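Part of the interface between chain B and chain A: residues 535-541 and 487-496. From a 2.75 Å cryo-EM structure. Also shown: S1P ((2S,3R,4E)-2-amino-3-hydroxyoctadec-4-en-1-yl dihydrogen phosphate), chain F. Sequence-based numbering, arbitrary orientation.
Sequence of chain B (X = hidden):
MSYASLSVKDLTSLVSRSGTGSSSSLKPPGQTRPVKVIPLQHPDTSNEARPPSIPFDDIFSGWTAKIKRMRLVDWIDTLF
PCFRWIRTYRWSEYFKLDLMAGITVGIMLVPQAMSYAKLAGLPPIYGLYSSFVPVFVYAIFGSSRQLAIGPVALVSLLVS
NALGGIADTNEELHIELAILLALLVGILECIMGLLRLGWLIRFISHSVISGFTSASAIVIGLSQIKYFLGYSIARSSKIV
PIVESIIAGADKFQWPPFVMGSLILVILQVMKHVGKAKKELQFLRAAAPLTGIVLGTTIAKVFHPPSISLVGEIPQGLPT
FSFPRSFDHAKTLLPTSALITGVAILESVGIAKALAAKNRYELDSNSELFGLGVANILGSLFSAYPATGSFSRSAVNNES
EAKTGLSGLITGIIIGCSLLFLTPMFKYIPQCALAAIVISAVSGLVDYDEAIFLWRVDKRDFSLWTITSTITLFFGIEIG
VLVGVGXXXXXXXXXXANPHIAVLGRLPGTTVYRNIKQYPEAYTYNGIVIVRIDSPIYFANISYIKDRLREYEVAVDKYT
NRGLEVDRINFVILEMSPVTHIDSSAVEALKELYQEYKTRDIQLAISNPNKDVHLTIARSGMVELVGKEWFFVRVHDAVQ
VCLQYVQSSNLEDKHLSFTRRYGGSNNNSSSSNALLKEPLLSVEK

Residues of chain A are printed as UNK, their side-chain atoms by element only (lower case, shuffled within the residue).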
# COMPACT_ATOMS: atom_id res chain seq x y z
N SER B 535 -4.86 -6.92 -18.91
CA SER B 535 -3.90 -6.77 -17.82
C SER B 535 -3.36 -8.13 -17.39
O SER B 535 -4.03 -9.15 -17.61
CB SER B 535 -4.54 -6.07 -16.62
OG SER B 535 -5.77 -6.69 -16.28
N PRO B 536 -2.17 -8.19 -16.80
CA PRO B 536 -1.74 -9.43 -16.16
C PRO B 536 -2.64 -9.76 -14.98
O PRO B 536 -3.14 -8.88 -14.28
CB PRO B 536 -0.31 -9.12 -15.70
CG PRO B 536 -0.26 -7.64 -15.62
CD PRO B 536 -1.15 -7.14 -16.70
N ILE B 537 -2.84 -11.05 -14.75
CA ILE B 537 -3.71 -11.54 -13.69
C ILE B 537 -2.84 -11.97 -12.52
O ILE B 537 -1.95 -12.82 -12.67
CB ILE B 537 -4.60 -12.69 -14.17
CG1 ILE B 537 -5.27 -12.33 -15.49
CG2 ILE B 537 -5.65 -13.01 -13.13
CD1 ILE B 537 -6.13 -13.44 -16.05
N TYR B 538 -3.09 -11.39 -11.35
CA TYR B 538 -2.37 -11.75 -10.14
C TYR B 538 -3.31 -11.56 -8.96
O TYR B 538 -4.51 -11.31 -9.14
CB TYR B 538 -1.06 -10.95 -10.02
CG TYR B 538 -1.21 -9.46 -9.83
CD1 TYR B 538 -1.79 -8.67 -10.80
CD2 TYR B 538 -0.75 -8.84 -8.68
CE1 TYR B 538 -1.92 -7.31 -10.63
CE2 TYR B 538 -0.87 -7.49 -8.50
CZ TYR B 538 -1.46 -6.73 -9.48
OH TYR B 538 -1.59 -5.37 -9.31
N PHE B 539 -2.78 -11.69 -7.74
CA PHE B 539 -3.64 -11.79 -6.57
C PHE B 539 -4.44 -10.52 -6.31
O PHE B 539 -5.48 -10.59 -5.65
CB PHE B 539 -2.82 -12.14 -5.33
CG PHE B 539 -1.67 -11.22 -5.07
CD1 PHE B 539 -1.84 -10.07 -4.33
CD2 PHE B 539 -0.41 -11.52 -5.56
CE1 PHE B 539 -0.78 -9.22 -4.09
CE2 PHE B 539 0.65 -10.67 -5.31
CZ PHE B 539 0.47 -9.52 -4.58
N ALA B 540 -3.98 -9.37 -6.79
CA ALA B 540 -4.68 -8.12 -6.48
C ALA B 540 -5.97 -7.98 -7.28
O ALA B 540 -7.00 -7.56 -6.73
CB ALA B 540 -3.77 -6.93 -6.74
N ASN B 541 -5.96 -8.33 -8.56
CA ASN B 541 -7.12 -8.12 -9.42
C ASN B 541 -7.89 -9.39 -9.71
O ASN B 541 -8.75 -9.39 -10.59
CB ASN B 541 -6.69 -7.46 -10.74
CG ASN B 541 -5.57 -8.20 -11.42
OD1 ASN B 541 -5.28 -9.35 -11.12
ND2 ASN B 541 -4.92 -7.53 -12.37
N UNK A 487 4.23 -7.29 2.69
CA UNK A 487 4.73 -7.97 1.50
C UNK A 487 3.70 -7.94 0.37
O UNK A 487 4.07 -7.77 -0.80
c UNK A 487 5.12 -9.40 1.84
c UNK A 487 6.58 -9.56 2.15
c UNK A 487 7.01 -9.68 3.45
c UNK A 487 9.28 -9.85 2.72
c UNK A 487 8.86 -9.73 1.41
c UNK A 487 7.52 -9.59 1.13
c UNK A 487 8.36 -9.83 3.74
N UNK A 488 2.42 -8.09 0.70
CA UNK A 488 1.39 -7.96 -0.32
C UNK A 488 1.39 -6.56 -0.93
O UNK A 488 1.28 -6.41 -2.16
c UNK A 488 0.02 -8.29 0.27
o UNK A 488 -0.07 -9.67 0.59
N UNK A 489 1.51 -5.53 -0.09
CA UNK A 489 1.58 -4.16 -0.60
C UNK A 489 2.83 -3.96 -1.45
O UNK A 489 2.78 -3.28 -2.49
c UNK A 489 1.56 -3.16 0.55
c UNK A 489 0.31 -1.72 2.15
c UNK A 489 -0.43 -1.89 -0.22
c UNK A 489 0.19 -2.63 0.94
N UNK A 490 3.96 -4.52 -1.02
CA UNK A 490 5.19 -4.37 -1.79
C UNK A 490 5.04 -5.00 -3.17
O UNK A 490 5.49 -4.43 -4.16
c UNK A 490 6.36 -5.00 -1.04
N UNK A 491 4.41 -6.17 -3.25
CA UNK A 491 4.26 -6.82 -4.54
C UNK A 491 3.23 -6.10 -5.41
O UNK A 491 3.40 -6.02 -6.64
c UNK A 491 7.34 -10.74 -3.74
c UNK A 491 5.10 -9.16 -4.14
c UNK A 491 5.99 -9.39 -5.17
c UNK A 491 5.36 -9.72 -2.90
c UNK A 491 7.10 -10.18 -4.98
c UNK A 491 6.47 -10.51 -2.70
c UNK A 491 3.90 -8.29 -4.34
N UNK A 492 2.17 -5.56 -4.80
CA UNK A 492 1.22 -4.75 -5.56
C UNK A 492 1.91 -3.52 -6.14
O UNK A 492 1.72 -3.18 -7.32
c UNK A 492 -0.91 -5.53 -4.49
c UNK A 492 -0.72 -3.18 -5.27
c UNK A 492 0.03 -4.36 -4.67
N UNK A 493 2.73 -2.85 -5.34
CA UNK A 493 3.44 -1.66 -5.80
C UNK A 493 4.46 -2.02 -6.87
O UNK A 493 4.63 -1.28 -7.85
c UNK A 493 3.51 0.14 -2.38
c UNK A 493 4.09 -0.94 -4.60
c UNK A 493 5.08 0.10 -5.07
c UNK A 493 3.01 -0.30 -3.73
N UNK A 494 5.14 -3.15 -6.71
CA UNK A 494 6.09 -3.58 -7.73
C UNK A 494 5.40 -3.87 -9.05
O UNK A 494 5.92 -3.53 -10.12
c UNK A 494 8.68 -6.54 -9.86
c UNK A 494 7.87 -5.31 -8.22
n UNK A 494 7.60 -6.30 -9.14
c UNK A 494 6.85 -4.82 -7.25
n UNK A 494 9.64 -5.74 -9.44
c UNK A 494 9.16 -4.96 -8.42
N UNK A 495 4.23 -4.51 -9.00
CA UNK A 495 3.49 -4.76 -10.24
C UNK A 495 3.01 -3.47 -10.87
O UNK A 495 3.08 -3.31 -12.09
o UNK A 495 2.05 -6.75 -13.43
c UNK A 495 2.34 -6.84 -12.22
c UNK A 495 2.32 -5.70 -9.98
c UNK A 495 1.53 -6.04 -11.23
o UNK A 495 3.28 -7.54 -11.80
N UNK A 496 2.51 -2.53 -10.06
CA UNK A 496 2.01 -1.27 -10.60
C UNK A 496 3.14 -0.44 -11.21
O UNK A 496 2.95 0.23 -12.22
c UNK A 496 1.28 -0.48 -9.52
o UNK A 496 0.11 -1.15 -9.11
C1 S1P F . 12.05 -8.02 -3.63
O1 S1P F . 11.82 -7.50 -4.96
C2 S1P F . 10.66 -7.98 -3.04
N2 S1P F . 9.82 -7.14 -3.88
C3 S1P F . 10.58 -7.36 -1.64
O3 S1P F . 9.46 -6.49 -1.70
C4 S1P F . 11.80 -6.59 -1.26
C5 S1P F . 12.02 -6.04 -0.08
C6 S1P F . 11.17 -6.02 1.14
C7 S1P F . 10.08 -4.97 1.17
C8 S1P F . 8.81 -5.48 1.78
C9 S1P F . 8.28 -4.63 2.91
C10 S1P F . 7.48 -3.44 2.45
C11 S1P F . 6.77 -2.70 3.55
C12 S1P F . 5.73 -1.72 3.05
C13 S1P F . 5.50 -1.77 1.57
C14 S1P F . 4.95 -0.50 0.98
C15 S1P F . 4.53 0.52 2.01
C16 S1P F . 5.05 1.92 1.74
P22 S1P F . 11.51 -8.34 -6.28
O23 S1P F . 12.12 -9.71 -6.13
O24 S1P F . 10.03 -8.49 -6.34
O25 S1P F . 12.03 -7.61 -7.43

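Position 487 carries one carbon followed by a ring of six carbons, with no oxygen on it; it makes no contact with the chain B stretch and instead lays one ring face against C8 of S1P. It is Phe A487. Position 488 has one carbon and one oxygen, which defines Ser A488. Its backbone O lies near the ring plane of Phe B539, at the edge, 4.0 Å from CE1 of Phe B539.

Position 489 has four carbons forked at the second, the pattern of leucine, and points away from chain B: Leu A489. At 490 a single carbon is all there is; this is Ala A490, out of reach of chain B, its CB 3.5 Å from O3 of S1P.

Position 491 again shows one carbon and a six-carbon ring. Its CB, 3.7 Å from CZ of Phe B539, meets that ring at the edge, while the end of the side chain leads away. This is Phe A491, with N2 of S1P over one face of its ring.

Position 492 has three carbons, forked at the first, hence Val A492. Its CG2 lies 3.7 Å from CE1 of Phe B539 and 3.9 Å from CB of Ala B540, so one methyl group serves two neighbours. Position 493 has four carbons, forked at the first with one arm two carbons long: Ile A493, pointing away, its CD1 3.7 Å from C14 of S1P.

Position 494 bears a five-membered ring of three carbons and two nitrogens, as in His A494; NE2 of His A494 comes within 3.6 Å of O25 of S1P. Position 495 has three carbons, the last carrying two oxygens, which identifies Glu A495. Its CG sits 3.9 Å from the ring centroid of Tyr B538, 24° off the normal, a CH-pi contact over the face; OE2 of Glu A495 is 3.3 Å from CG of Pro B536. Position 496 has one carbon and one oxygen, Ser A496, whose OG donates to O of Val A492 at 3.1 Å, within its own helix.

The contact, burying 314 Å² over both sides, works by packing: no hydrogen bond crosses it. The helix repeat places 488, 491, 492 and 495 against chain B. On that side the loop is braced from within, because Asn B541 donates from ND2 to O of Pro B536 (2.9 Å) and accepts at OD1 from N of Tyr B538 (3.0 Å). These bonds tie together the segment from which Pro B536, Tyr B538, Phe B539 and Ala B540 point toward the helix.

Chain A (487-496) FSLAFVIHES
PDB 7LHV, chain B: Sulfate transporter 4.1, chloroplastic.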